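Local coordinates for 6-aminohexanoate-dimer hydrolase (Bacillus anthracis, PDB 4GB7), which probably hydrolyses amide bonds of the 6-aminohexanoate-dimer type, as a putative serine hydrolase of the beta-lactamase family, at residues 102-107 against 403-408; 166-171 against 262-267; 231-236 against 253-258; 308-313 against 377-382; 360-363 against 369-372. All coordinates share one frame; numbering follows the deposited sequence. Where two conformers were deposited one is given.

Contact 1: 102-107 against 403-408; sequences KELLDD and HSVYSN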
# COMPACT_ATOMS: atom_id res chain seq x y z
N LYS A 102 16.08 2.06 17.16
CA LYS A 102 16.78 1.37 16.07
C LYS A 102 16.81 -0.15 16.31
O LYS A 102 16.58 -0.93 15.41
CB LYS A 102 18.20 1.95 15.83
CG LYS A 102 18.95 1.38 14.61
CD LYS A 102 20.44 1.77 14.65
CE LYS A 102 21.29 1.18 13.52
NZ LYS A 102 22.75 1.42 13.78
N GLU A 103 17.13 -0.57 17.54
CA GLU A 103 17.12 -1.98 17.83
C GLU A 103 15.76 -2.63 17.72
O GLU A 103 15.67 -3.77 17.25
CB GLU A 103 17.65 -2.20 19.24
CG GLU A 103 19.17 -2.13 19.31
CD GLU A 103 19.80 -3.38 18.72
OE1 GLU A 103 19.84 -4.40 19.48
OE2 GLU A 103 20.21 -3.39 17.53
N LEU A 104 14.72 -1.89 18.07
CA LEU A 104 13.32 -2.41 17.98
C LEU A 104 12.98 -2.63 16.49
O LEU A 104 12.48 -3.68 16.08
CB LEU A 104 12.32 -1.47 18.63
CG LEU A 104 10.81 -1.77 18.47
CD1 LEU A 104 10.42 -2.98 19.30
CD2 LEU A 104 10.03 -0.54 18.88
N LEU A 105 13.27 -1.63 15.67
CA LEU A 105 13.07 -1.78 14.23
C LEU A 105 13.75 -3.02 13.66
O LEU A 105 13.15 -3.80 12.94
CB LEU A 105 13.46 -0.51 13.48
CG LEU A 105 12.79 0.82 13.77
CD1 LEU A 105 13.53 1.99 13.13
CD2 LEU A 105 11.34 0.81 13.28
N ASP A 106 15.02 -3.21 14.01
CA ASP A 106 15.81 -4.31 13.47
C ASP A 106 15.23 -5.66 13.98
O ASP A 106 15.18 -6.62 13.21
CB ASP A 106 17.31 -4.14 13.90
CG ASP A 106 18.28 -4.98 13.08
OD1 ASP A 106 17.96 -5.45 12.00
OD2 ASP A 106 19.44 -5.20 13.55
N ASP A 107 14.83 -5.69 15.26
CA ASP A 107 14.34 -6.90 15.90
C ASP A 107 13.05 -7.37 15.21
O ASP A 107 12.71 -8.56 15.23
CB ASP A 107 14.04 -6.67 17.38
CG ASP A 107 13.84 -7.98 18.15
OD1 ASP A 107 14.62 -8.94 17.94
OD2 ASP A 107 12.91 -8.05 18.99
N HIS A 403 2.20 -4.12 15.64
CA HIS A 403 1.46 -3.05 14.94
C HIS A 403 1.04 -1.96 15.91
O HIS A 403 1.20 -0.77 15.62
CB HIS A 403 0.24 -3.58 14.26
CG HIS A 403 -0.60 -2.50 13.60
ND1 HIS A 403 -0.10 -1.64 12.69
CD2 HIS A 403 -1.94 -2.16 13.77
CE1 HIS A 403 -1.09 -0.81 12.27
NE2 HIS A 403 -2.21 -1.12 12.94
N SER A 404 0.49 -2.33 17.07
CA SER A 404 0.14 -1.32 18.06
C SER A 404 1.37 -0.58 18.67
O SER A 404 1.30 0.59 19.01
CB SER A 404 -0.67 -1.95 19.19
OG SER A 404 -1.02 -0.99 20.18
N VAL A 405 2.46 -1.31 18.88
CA VAL A 405 3.70 -0.67 19.30
C VAL A 405 4.13 0.41 18.30
O VAL A 405 4.40 1.56 18.69
CB VAL A 405 4.84 -1.68 19.53
CG1 VAL A 405 6.17 -0.97 19.78
CG2 VAL A 405 4.48 -2.61 20.71
N TYR A 406 4.15 0.08 17.02
CA TYR A 406 4.47 1.03 16.00
C TYR A 406 3.49 2.20 15.93
O TYR A 406 3.91 3.35 15.83
CB TYR A 406 4.54 0.32 14.65
CG TYR A 406 5.74 -0.57 14.36
CD1 TYR A 406 6.90 -0.55 15.14
CD2 TYR A 406 5.70 -1.44 13.27
CE1 TYR A 406 7.97 -1.30 14.78
CE2 TYR A 406 6.77 -2.20 12.91
CZ TYR A 406 7.90 -2.15 13.69
OH TYR A 406 8.98 -2.89 13.32
N SER A 407 2.19 1.91 16.01
CA SER A 407 1.21 2.97 15.89
C SER A 407 1.38 4.02 16.99
O SER A 407 1.30 5.21 16.74
CB SER A 407 -0.21 2.40 15.93
OG SER A 407 -0.43 1.58 14.80
N ASN A 408 1.64 3.53 18.21
CA ASN A 408 1.87 4.41 19.33
C ASN A 408 3.23 5.11 19.23
O ASN A 408 3.36 6.28 19.57
CB ASN A 408 1.77 3.62 20.64
CG ASN A 408 0.32 3.46 21.08
OD1 ASN A 408 -0.28 4.45 21.55
ND2 ASN A 408 -0.26 2.24 20.90
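Tyr406 and Leu104 bury the most surface where helix 102-107 meets helix 403-408, with Leu105 and Val405 completing a small, wholly apolar patch. All four side chains are buried, and no hydrogen bond or salt bridge joins the two segments. The two backbones stay well apart, Leu105 CA and Tyr406 CA being 9.2 Å from each other, and the side chains span the gap. Leu104 directs one methyl at the partner helix: its CD2 lies 4.0 Å from Val405 CG1, the two branched side chains slanting across one another. Val405 CG1 stands anti to the backbone N (chi1 172°), which turns it toward Leu104. Tyr406 reaches across with its ring, and CE1 comes within 4.2 Å of Leu105 CD2, a methyl that meets the ring at a slant.

The arrangement is consistent with the beta-lactamase fold, where the N- and C-terminal helices of the domain pack on one face of the central antiparallel sheet. Strand 110-117 of that sheet lies beneath the contact, where Phe113 touches Leu105 and Thr110 touches Tyr406; the tyrosine ring also meets that of His391. Beside them Val91, on the short strand 90-92, packs against both Leu104 and Val405.

Contact 2: 166-171 against 262-267; sequences DTYIKE and RTITGK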
# COMPACT_ATOMS: atom_id res chain seq x y z
N ASP A 166 -19.34 -2.42 -13.86
CA ASP A 166 -19.66 -3.07 -15.12
C ASP A 166 -20.22 -2.09 -16.14
O ASP A 166 -20.43 -2.45 -17.31
CB ASP A 166 -20.54 -4.33 -14.94
CG ASP A 166 -21.92 -4.05 -14.34
OD1 ASP A 166 -22.38 -2.89 -14.32
OD2 ASP A 166 -22.57 -5.05 -13.90
N THR A 167 -20.36 -0.83 -15.74
CA THR A 167 -20.61 0.26 -16.70
C THR A 167 -19.35 0.44 -17.59
O THR A 167 -19.44 0.74 -18.78
CB THR A 167 -20.96 1.59 -16.00
OG1 THR A 167 -22.20 1.44 -15.25
CG2 THR A 167 -21.08 2.76 -17.04
N TYR A 168 -18.19 0.22 -16.98
CA TYR A 168 -16.95 0.46 -17.65
C TYR A 168 -16.27 -0.82 -18.09
O TYR A 168 -15.55 -0.80 -19.09
CB TYR A 168 -16.01 1.24 -16.74
CG TYR A 168 -16.61 2.54 -16.30
CD1 TYR A 168 -16.87 3.55 -17.22
CD2 TYR A 168 -17.04 2.72 -15.00
CE1 TYR A 168 -17.44 4.73 -16.82
CE2 TYR A 168 -17.62 3.90 -14.58
CZ TYR A 168 -17.87 4.89 -15.51
OH TYR A 168 -18.44 6.09 -15.13
N ILE A 169 -16.48 -1.92 -17.33
CA ILE A 169 -15.89 -3.21 -17.67
C ILE A 169 -17.02 -4.18 -18.06
O ILE A 169 -17.62 -4.82 -17.21
CB ILE A 169 -15.08 -3.79 -16.48
CG1 ILE A 169 -14.09 -2.75 -15.90
CG2 ILE A 169 -14.43 -5.09 -16.97
CD1 ILE A 169 -13.03 -2.26 -16.86
N LYS A 170 -17.34 -4.27 -19.35
CA LYS A 170 -18.48 -5.08 -19.74
C LYS A 170 -18.27 -6.56 -19.43
O LYS A 170 -19.23 -7.30 -19.20
CB LYS A 170 -18.80 -4.86 -21.20
CG LYS A 170 -17.75 -5.33 -22.19
CD LYS A 170 -18.06 -4.73 -23.56
CE LYS A 170 -17.49 -5.56 -24.69
NZ LYS A 170 -18.14 -5.09 -25.94
N GLU A 171 -17.00 -7.00 -19.41
CA GLU A 171 -16.65 -8.36 -18.98
C GLU A 171 -17.11 -8.74 -17.59
O GLU A 171 -17.27 -9.96 -17.30
CB GLU A 171 -15.12 -8.58 -19.06
CG GLU A 171 -14.54 -8.43 -20.45
CD GLU A 171 -14.06 -7.03 -20.77
OE1 GLU A 171 -14.57 -6.06 -20.17
OE2 GLU A 171 -13.18 -6.90 -21.63
N ARG A 262 -7.31 1.26 -16.71
CA ARG A 262 -6.69 0.81 -17.95
C ARG A 262 -7.66 0.96 -19.11
O ARG A 262 -7.30 1.42 -20.17
CB ARG A 262 -6.22 -0.62 -17.84
CG ARG A 262 -5.11 -0.90 -16.82
CD ARG A 262 -4.87 -2.39 -16.66
NE ARG A 262 -3.98 -2.66 -15.53
CZ ARG A 262 -4.33 -3.22 -14.37
NH1 ARG A 262 -5.54 -3.76 -14.20
NH2 ARG A 262 -3.44 -3.38 -13.42
N THR A 263 -8.89 0.55 -18.89
CA THR A 263 -9.90 0.63 -19.93
C THR A 263 -10.20 2.05 -20.35
O THR A 263 -10.28 2.35 -21.58
CB THR A 263 -11.18 -0.09 -19.48
OG1 THR A 263 -10.89 -1.46 -19.27
CG2 THR A 263 -12.27 -0.00 -20.57
N ILE A 264 -10.46 2.91 -19.36
CA ILE A 264 -10.72 4.36 -19.64
C ILE A 264 -9.56 5.07 -20.36
O ILE A 264 -9.76 5.79 -21.32
CB ILE A 264 -11.14 5.12 -18.37
CG1 ILE A 264 -12.50 4.61 -17.86
CG2 ILE A 264 -11.11 6.64 -18.57
CD1 ILE A 264 -13.71 5.06 -18.65
N THR A 265 -8.34 4.86 -19.89
CA THR A 265 -7.21 5.64 -20.36
C THR A 265 -6.48 5.01 -21.53
O THR A 265 -5.72 5.70 -22.24
CB THR A 265 -6.18 5.82 -19.23
OG1 THR A 265 -5.58 4.57 -18.90
CG2 THR A 265 -6.82 6.46 -18.01
N GLY A 266 -6.70 3.72 -21.75
CA GLY A 266 -5.99 3.03 -22.81
C GLY A 266 -4.50 2.85 -22.53
O GLY A 266 -3.73 2.55 -23.46
N LYS A 267 -4.10 3.00 -21.27
CA LYS A 267 -2.68 2.91 -20.85
C LYS A 267 -2.58 1.94 -19.69
O LYS A 267 -3.58 1.68 -19.03
CB LYS A 267 -2.18 4.29 -20.41
CG LYS A 267 -2.15 5.35 -21.52
CD LYS A 267 -1.84 6.73 -21.01
CE LYS A 267 -1.62 7.72 -22.16
NZ LYS A 267 -1.13 9.03 -21.66
O HOH W 1 -13.20 -3.46 -20.28
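Tyr168 with Ile264 and Ile169 with Thr263 are the two closely packed pairs of this contact. The methyl Ile264 CD1 approaches the tyrosine ring obliquely, 3.8 Å from Tyr168 CD1, and the ring is held from its far end by a hydrogen bond between the hydroxyl and the backbone N of Asp160. Within its own segment, Thr167 CG2 sits over the centre of one face of the same ring. In the second pair, the buried Ile169 brings CD1 to 3.3 Å from Thr263 OG1, a close meeting of a methyl with a hydroxyl. Thr263 CG2, anti to the backbone N, lies 3.7 Å from Tyr168 O.

This is plain packing in the helical region of the beta-lactamase fold, joining the end of helix 165-168 and the following turn to the last turn of helix 251-265.

The outer side is looser and wet. A water bridges the exposed Glu171 and Thr263, giving a hydrogen bond to Glu171 OE1 at 2.9 Å and lying 3.2 Å from Thr263 OG1. That hydroxyl is also hydrogen-bonded to Trp259 O, one turn back in its helix. With no direct hydrogen bond between the segments, the chemistry implies cohesion through side-chain packing, with polar linkage relayed by solvent at the margin.

Contact 3: 231-236 against 253-258; sequences YDMLQE and STETLA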
# COMPACT_ATOMS: atom_id res chain seq x y z
N TYR A 231 -7.54 -10.99 -13.93
CA TYR A 231 -8.94 -10.81 -14.21
C TYR A 231 -9.77 -12.08 -14.06
O TYR A 231 -10.98 -11.99 -13.75
CB TYR A 231 -9.13 -10.22 -15.61
CG TYR A 231 -8.50 -8.85 -15.86
CD1 TYR A 231 -8.20 -7.97 -14.82
CD2 TYR A 231 -8.22 -8.43 -17.13
CE1 TYR A 231 -7.65 -6.74 -15.06
CE2 TYR A 231 -7.67 -7.17 -17.38
CZ TYR A 231 -7.38 -6.33 -16.35
OH TYR A 231 -6.84 -5.08 -16.58
N ASP A 232 -9.15 -13.23 -14.26
CA ASP A 232 -9.81 -14.53 -14.00
C ASP A 232 -10.29 -14.63 -12.55
O ASP A 232 -11.37 -15.15 -12.25
CB ASP A 232 -8.86 -15.71 -14.26
CG ASP A 232 -8.58 -15.96 -15.73
OD1 ASP A 232 -9.19 -15.32 -16.65
OD2 ASP A 232 -7.72 -16.85 -15.95
N MSE A 233 -9.46 -14.16 -11.64
CA MSE A 233 -9.82 -14.15 -10.22
C MSE A 233 -11.08 -13.34 -9.97
O MSE A 233 -11.94 -13.72 -9.22
CB MSE A 233 -8.64 -13.64 -9.38
CG MSE A 233 -8.92 -13.58 -7.87
SE MSE A 233 -7.63 -12.60 -6.86
CE MSE A 233 -8.20 -10.82 -7.43
N LEU A 234 -11.16 -12.18 -10.63
CA LEU A 234 -12.31 -11.31 -10.44
C LEU A 234 -13.57 -12.00 -10.93
O LEU A 234 -14.63 -11.81 -10.34
CB LEU A 234 -12.09 -10.00 -11.18
CG LEU A 234 -10.89 -9.17 -10.71
CD1 LEU A 234 -10.78 -7.89 -11.55
CD2 LEU A 234 -10.87 -8.90 -9.20
N GLN A 235 -13.43 -12.83 -11.97
CA GLN A 235 -14.57 -13.53 -12.57
C GLN A 235 -15.03 -14.69 -11.68
O GLN A 235 -16.19 -15.14 -11.78
CB GLN A 235 -14.22 -14.06 -13.97
CG GLN A 235 -14.00 -13.04 -15.07
CD GLN A 235 -15.22 -12.26 -15.44
OE1 GLN A 235 -16.29 -12.42 -14.82
NE2 GLN A 235 -15.07 -11.35 -16.42
N GLU A 236 -14.15 -15.16 -10.81
CA GLU A 236 -14.48 -16.22 -9.85
C GLU A 236 -15.17 -15.73 -8.56
O GLU A 236 -15.56 -16.55 -7.72
CB GLU A 236 -13.20 -16.98 -9.43
CG GLU A 236 -12.59 -17.86 -10.52
CD GLU A 236 -11.65 -18.90 -9.97
OE1 GLU A 236 -11.24 -18.82 -8.79
OE2 GLU A 236 -11.32 -19.83 -10.73
N SER A 253 -11.17 -5.60 -5.06
CA SER A 253 -11.80 -4.30 -5.27
C SER A 253 -10.84 -3.32 -5.94
O SER A 253 -11.17 -2.66 -6.92
CB SER A 253 -12.33 -3.71 -3.95
OG SER A 253 -13.37 -4.53 -3.40
N THR A 254 -9.60 -3.25 -5.43
CA THR A 254 -8.58 -2.41 -6.06
C THR A 254 -8.25 -2.89 -7.48
O THR A 254 -8.06 -2.07 -8.39
CB THR A 254 -7.32 -2.43 -5.20
OG1 THR A 254 -7.69 -2.30 -3.84
CG2 THR A 254 -6.36 -1.27 -5.60
N GLU A 255 -8.20 -4.20 -7.68
CA GLU A 255 -7.88 -4.76 -9.01
C GLU A 255 -8.96 -4.36 -10.00
O GLU A 255 -8.64 -4.06 -11.17
CB GLU A 255 -7.71 -6.26 -8.99
CG GLU A 255 -6.55 -6.77 -8.14
CD GLU A 255 -5.16 -6.30 -8.54
OE1 GLU A 255 -4.97 -5.73 -9.64
OE2 GLU A 255 -4.24 -6.49 -7.69
N THR A 256 -10.21 -4.32 -9.54
CA THR A 256 -11.31 -3.89 -10.43
C THR A 256 -11.15 -2.41 -10.83
O THR A 256 -11.29 -2.01 -12.00
CB THR A 256 -12.67 -4.15 -9.78
OG1 THR A 256 -12.82 -5.57 -9.51
CG2 THR A 256 -13.84 -3.70 -10.71
N LEU A 257 -10.93 -1.58 -9.84
CA LEU A 257 -10.65 -0.17 -10.06
C LEU A 257 -9.49 0.04 -11.05
O LEU A 257 -9.56 0.87 -11.92
CB LEU A 257 -10.38 0.54 -8.71
CG LEU A 257 -11.55 0.69 -7.74
CD1 LEU A 257 -11.10 1.23 -6.39
CD2 LEU A 257 -12.64 1.58 -8.36
N ALA A 258 -8.41 -0.71 -10.90
CA ALA A 258 -7.30 -0.62 -11.85
C ALA A 258 -7.69 -1.02 -13.27
O ALA A 258 -7.21 -0.43 -14.23
CB ALA A 258 -6.09 -1.40 -11.35
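Leu234 is at the centre of this contact, which is made by van der Waals packing, and its two methyls are directed at helix 253-258. Of the methyl-to-aliphatic touches, CD2 lies 4.1 Å from Glu255 CB, the leucine and glutamate side chains crossing at about a right angle. Met233 (selenomethionine) adds a second, more distant one, its CE 4.4 Å from Glu255 CG.

A different kind of meeting is that of Leu234 with the hydroxyl of Thr256. CD1 is 3.7 Å from Thr256 OG1 and CD2 3.9 Å from the same atom, so the oxygen faces both prongs of the leucine. This buried hydroxyl is satisfied within its own helix by a hydrogen bond with Gly252 O.

The polar end of Glu255 plays no part in the contact. Its chain bends at the second torsion (chi2 -61°), which takes the carboxylate away from Leu234 and leaves the aliphatic CB and CG to face helix 231-235. Both carboxylate oxygens have partners outside the two segments, OE2 the hydroxyl of Ser300 and OE1 the backbone N of Ala299.

The short helical segments cross at -119°, with their axes 10.2 Å apart at closest approach, a spacing bridged by side chains. Leu185 also touches Thr256, and Leu211 packs on both Met233 and Glu255. The contact belongs to the helical region of the beta-lactamase fold, where helix 230-235 crosses helix 251-265. Ser140 and Lys143 fit the SxxK pattern and Tyr249 the tyrosine of a YxN motif, probably the active site; the Glu255 side chain lies near them without touching.

Contact 4: 308-313 against 377-382; sequences RDMARF and QTLYID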
# COMPACT_ATOMS: atom_id res chain seq x y z
N ARG A 308 12.50 6.79 0.39
CA ARG A 308 12.45 8.22 0.22
C ARG A 308 11.43 8.61 -0.84
O ARG A 308 10.80 9.63 -0.70
CB ARG A 308 13.81 8.81 -0.13
CG ARG A 308 14.70 8.86 1.09
CD ARG A 308 15.94 9.75 0.90
NE ARG A 308 16.75 9.32 -0.20
CZ ARG A 308 17.75 8.44 -0.16
NH1 ARG A 308 18.40 8.14 -1.27
NH2 ARG A 308 18.13 7.85 0.98
N ASP A 309 11.29 7.80 -1.88
CA ASP A 309 10.32 8.13 -2.90
C ASP A 309 8.90 8.03 -2.34
O ASP A 309 8.04 8.87 -2.65
CB ASP A 309 10.50 7.28 -4.18
CG ASP A 309 11.69 7.78 -5.03
OD1 ASP A 309 12.16 8.93 -4.78
OD2 ASP A 309 12.11 7.10 -5.99
N MSE A 310 8.64 7.01 -1.56
CA MSE A 310 7.35 6.91 -0.88
C MSE A 310 7.13 8.08 0.06
O MSE A 310 6.03 8.56 0.17
CB MSE A 310 7.20 5.63 -0.11
CG MSE A 310 6.98 4.46 -0.96
SE MSE A 310 5.36 4.61 -2.06
CE MSE A 310 4.24 5.67 -0.89
N ALA A 311 8.19 8.56 0.70
CA ALA A 311 8.08 9.74 1.55
C ALA A 311 7.70 11.00 0.77
O ALA A 311 6.96 11.84 1.26
CB ALA A 311 9.37 9.94 2.29
N ARG A 312 8.23 11.13 -0.44
CA ARG A 312 7.86 12.24 -1.30
C ARG A 312 6.37 12.19 -1.59
O ARG A 312 5.69 13.22 -1.53
CB ARG A 312 8.63 12.19 -2.62
CG ARG A 312 10.13 12.41 -2.49
CD ARG A 312 10.88 12.33 -3.83
NE ARG A 312 12.22 12.86 -3.68
CZ ARG A 312 13.24 12.16 -3.19
NH1 ARG A 312 13.12 10.87 -2.88
NH2 ARG A 312 14.40 12.77 -2.99
N PHE A 313 5.85 11.00 -1.87
CA PHE A 313 4.40 10.86 -2.13
C PHE A 313 3.58 11.20 -0.84
O PHE A 313 2.58 11.86 -0.87
CB PHE A 313 4.09 9.45 -2.55
CG PHE A 313 2.62 9.21 -2.78
CD1 PHE A 313 2.01 9.77 -3.87
CD2 PHE A 313 1.86 8.41 -1.92
CE1 PHE A 313 0.67 9.54 -4.11
CE2 PHE A 313 0.51 8.18 -2.17
CZ PHE A 313 -0.08 8.74 -3.25
N GLN A 377 4.68 -3.16 6.39
CA GLN A 377 4.74 -1.95 5.62
C GLN A 377 3.75 -0.91 6.06
O GLN A 377 2.57 -1.22 6.32
CB GLN A 377 4.51 -2.18 4.12
CG GLN A 377 4.87 -3.55 3.57
CD GLN A 377 6.24 -4.01 3.90
OE1 GLN A 377 7.16 -3.20 4.01
NE2 GLN A 377 6.43 -5.31 3.99
N THR A 378 4.19 0.34 6.11
CA THR A 378 3.31 1.44 6.47
C THR A 378 3.72 2.72 5.75
O THR A 378 4.91 3.05 5.70
CB THR A 378 3.33 1.75 7.99
OG1 THR A 378 3.02 0.56 8.74
CG2 THR A 378 2.31 2.86 8.36
N LEU A 379 2.71 3.41 5.20
CA LEU A 379 2.83 4.85 4.93
C LEU A 379 1.90 5.57 5.85
O LEU A 379 0.66 5.37 5.78
CB LEU A 379 2.47 5.17 3.47
CG LEU A 379 2.47 6.64 3.08
CD1 LEU A 379 3.80 7.39 3.29
CD2 LEU A 379 1.99 6.75 1.62
N TYR A 380 2.43 6.42 6.67
CA TYR A 380 1.68 7.06 7.79
C TYR A 380 1.83 8.60 7.67
O TYR A 380 2.95 9.13 7.60
CB TYR A 380 2.25 6.57 9.11
CG TYR A 380 1.69 7.22 10.37
CD1 TYR A 380 0.59 6.67 11.05
CD2 TYR A 380 2.27 8.34 10.93
CE1 TYR A 380 0.08 7.24 12.21
CE2 TYR A 380 1.78 8.92 12.08
CZ TYR A 380 0.70 8.35 12.75
OH TYR A 380 0.21 8.90 13.91
N ILE A 381 0.70 9.30 7.63
CA ILE A 381 0.71 10.74 7.46
C ILE A 381 0.01 11.36 8.65
O ILE A 381 -1.17 11.04 8.93
CB ILE A 381 -0.01 11.15 6.15
CG1 ILE A 381 0.66 10.37 4.95
CG2 ILE A 381 -0.01 12.67 6.01
CD1 ILE A 381 -0.01 10.61 3.65
N ASP A 382 0.70 12.27 9.31
CA ASP A 382 0.21 12.97 10.51
C ASP A 382 0.08 14.45 10.17
O ASP A 382 1.02 15.17 10.13
CB ASP A 382 1.20 12.75 11.66
CG ASP A 382 0.89 13.54 12.91
OD1 ASP A 382 0.04 14.43 12.86
OD2 ASP A 382 1.47 13.21 14.00
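Helix 308-313 packs over strand 377-382, with Met310 CA and Leu379 CA, at 7.6 Å, the closest pair of alpha carbons. The helix keeps its own regular bonding, Arg312 N to Arg308 O at 3.0 Å, and the strand is an inner member of the five-stranded antiparallel sheet, paired on its two sides with strands 369-373 and 387-393.

Leu379 is the side chain that rises from the strand to meet the helix. Phe313 offers it a ring edge: Leu379 CD2 lies in the ring plane, 3.9 Å from Phe313 CD2. Met310 (selenomethionine) bends at both outer torsions, and in one of its two modelled conformers CE comes to 3.5 Å from the same Leu379 CD2, a contact that the second conformer makes doubtful. The leucine's other methyl, CD1, is 4.0 Å from Met310 O.

Beyond the patch, Val390 and Phe392 of the next strand also touch Met310. On the side of the helix turned from the sheet, Arg312 NH1 forms a salt bridge with Asp309 OD1 at 2.9 Å, although the hydrogen bond within it is weak. The chemistry implies a division of labour: apolar side chains meet the sheet of the beta-lactamase fold, while the largely buried charges of Asp309, Arg308 and Arg312 are satisfied by salt bridges and hydrogen bonds away from it, chiefly at Glu284.

Contact 5: 360-363 against 369-372; sequences WIPH and FEVL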
# COMPACT_ATOMS: atom_id res chain seq x y z
N TRP A 360 -6.77 3.93 5.54
CA TRP A 360 -7.21 3.69 6.92
C TRP A 360 -7.16 4.98 7.70
O TRP A 360 -6.23 5.81 7.55
CB TRP A 360 -6.32 2.68 7.64
CG TRP A 360 -6.20 1.33 6.95
CD1 TRP A 360 -5.36 0.99 5.92
CD2 TRP A 360 -7.00 0.12 7.21
NE1 TRP A 360 -5.55 -0.31 5.54
CE2 TRP A 360 -6.53 -0.89 6.29
CE3 TRP A 360 -8.03 -0.20 8.10
CZ2 TRP A 360 -7.06 -2.16 6.26
CZ3 TRP A 360 -8.52 -1.50 8.10
CH2 TRP A 360 -8.07 -2.45 7.19
N ILE A 361 -8.17 5.15 8.56
CA ILE A 361 -8.31 6.33 9.40
C ILE A 361 -8.48 5.86 10.82
O ILE A 361 -9.60 5.47 11.21
CB ILE A 361 -9.53 7.18 8.96
CG1 ILE A 361 -9.42 7.55 7.50
CG2 ILE A 361 -9.66 8.41 9.84
CD1 ILE A 361 -10.72 7.93 6.86
N PRO A 362 -7.37 5.81 11.59
CA PRO A 362 -7.43 5.23 12.92
C PRO A 362 -8.19 6.05 13.96
O PRO A 362 -8.44 5.56 15.05
CB PRO A 362 -5.94 5.18 13.34
CG PRO A 362 -5.26 6.24 12.53
CD PRO A 362 -5.99 6.15 11.21
N HIS A 363 -8.44 7.32 13.67
CA HIS A 363 -8.95 8.31 14.66
C HIS A 363 -8.09 8.38 15.89
O HIS A 363 -8.57 8.26 17.02
CB HIS A 363 -10.41 8.01 15.00
CG HIS A 363 -11.32 8.13 13.82
ND1 HIS A 363 -11.91 7.06 13.22
CD2 HIS A 363 -11.67 9.23 13.06
CE1 HIS A 363 -12.63 7.49 12.16
NE2 HIS A 363 -12.48 8.81 12.07
N PHE A 369 -3.68 9.47 9.08
CA PHE A 369 -4.25 8.51 8.18
C PHE A 369 -3.09 7.71 7.59
O PHE A 369 -1.95 8.16 7.58
CB PHE A 369 -5.22 9.16 7.14
CG PHE A 369 -4.59 10.23 6.27
CD1 PHE A 369 -4.45 11.53 6.73
CD2 PHE A 369 -4.15 9.93 5.01
CE1 PHE A 369 -3.90 12.52 5.95
CE2 PHE A 369 -3.57 10.92 4.20
CZ PHE A 369 -3.43 12.21 4.66
N GLU A 370 -3.36 6.50 7.17
CA GLU A 370 -2.30 5.61 6.80
C GLU A 370 -2.77 4.53 5.84
O GLU A 370 -3.96 4.25 5.72
CB GLU A 370 -1.71 4.95 8.06
CG GLU A 370 -2.67 4.09 8.88
CD GLU A 370 -2.19 3.56 10.20
OE1 GLU A 370 -1.00 3.68 10.48
OE2 GLU A 370 -3.01 2.94 10.93
N VAL A 371 -1.80 3.95 5.15
CA VAL A 371 -1.99 2.69 4.42
C VAL A 371 -1.00 1.68 4.95
O VAL A 371 0.14 2.02 5.28
CB VAL A 371 -1.99 2.91 2.88
CG1 VAL A 371 -0.64 3.53 2.43
CG2 VAL A 371 -2.35 1.60 2.14
N LEU A 372 -1.46 0.43 5.02
CA LEU A 372 -0.73 -0.65 5.70
C LEU A 372 -0.53 -1.73 4.67
O LEU A 372 -1.39 -1.88 3.76
CB LEU A 372 -1.56 -1.18 6.86
CG LEU A 372 -1.83 -0.15 7.95
CD1 LEU A 372 -3.01 -0.59 8.84
CD2 LEU A 372 -0.57 0.10 8.77
O HOH W 2 -4.00 -1.36 3.30
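Trp360 and Glu370 form a hydrogen-bonded antiparallel pair in which both backbone groups of each residue are used across the contact. Trp360 N gives its hydrogen to Glu370 O at 2.8 Å, nearly along the C=O axis, and Glu370 N returns a straighter bond (163° at the hydrogen) to Trp360 O at 3.0 Å. The latter oxygen also receives a CA-H...O contact from Phe369, whose CA is 3.4 Å away.

The indole nitrogen is satisfied through solvent. Trp360 NE1 donates to a water at 2.9 Å, lying in the ring plane, and that water donates in turn to Leu372 O at 2.7 Å. Over one indole face sits Leu372 CD1, in a CH-pi contact 4.1 Å from the centroid of the five-membered ring and 8° off its normal. At the root of the side chain, Glu370 CG packs 4.1 Å from Trp360 CB.

Tyr355 meets the indole edge-to-face, and Tyr249, a residue of the probable active site, also packs on it; a nitrate ion, probably from the crystallisation liquor, lies about 4 Å from the Trp360 side chain. The backbone bonds set the pairing, while the water at NE1 and Leu372 over one face would hold the indole in its rotation, consistent with a wall of the active-site pocket.

From the N terminus, helix 102-107 opens the widest loop, which contact 1 closes only at helix 403-408; the other four contacts all lie within it. Contact 2 closes a loop from 166-171 to 262-267 that encloses contact 3, and both use helix 251-265 in the helical region. After these, in series, contact 4 spans 308-313 to 377-382 and encloses the short closure of contact 5, a single antiparallel bridge between strand 359-361 and the edge strand 369-373. Strands 369-373 and 377-382 are neighbours in one sheet, joining contacts 4 and 5, while His403 packs on Leu372 to link contacts 1 and 5. Contacts 1 and 2 lie on opposite sides of the chain's centre, their centres about 41 Å apart.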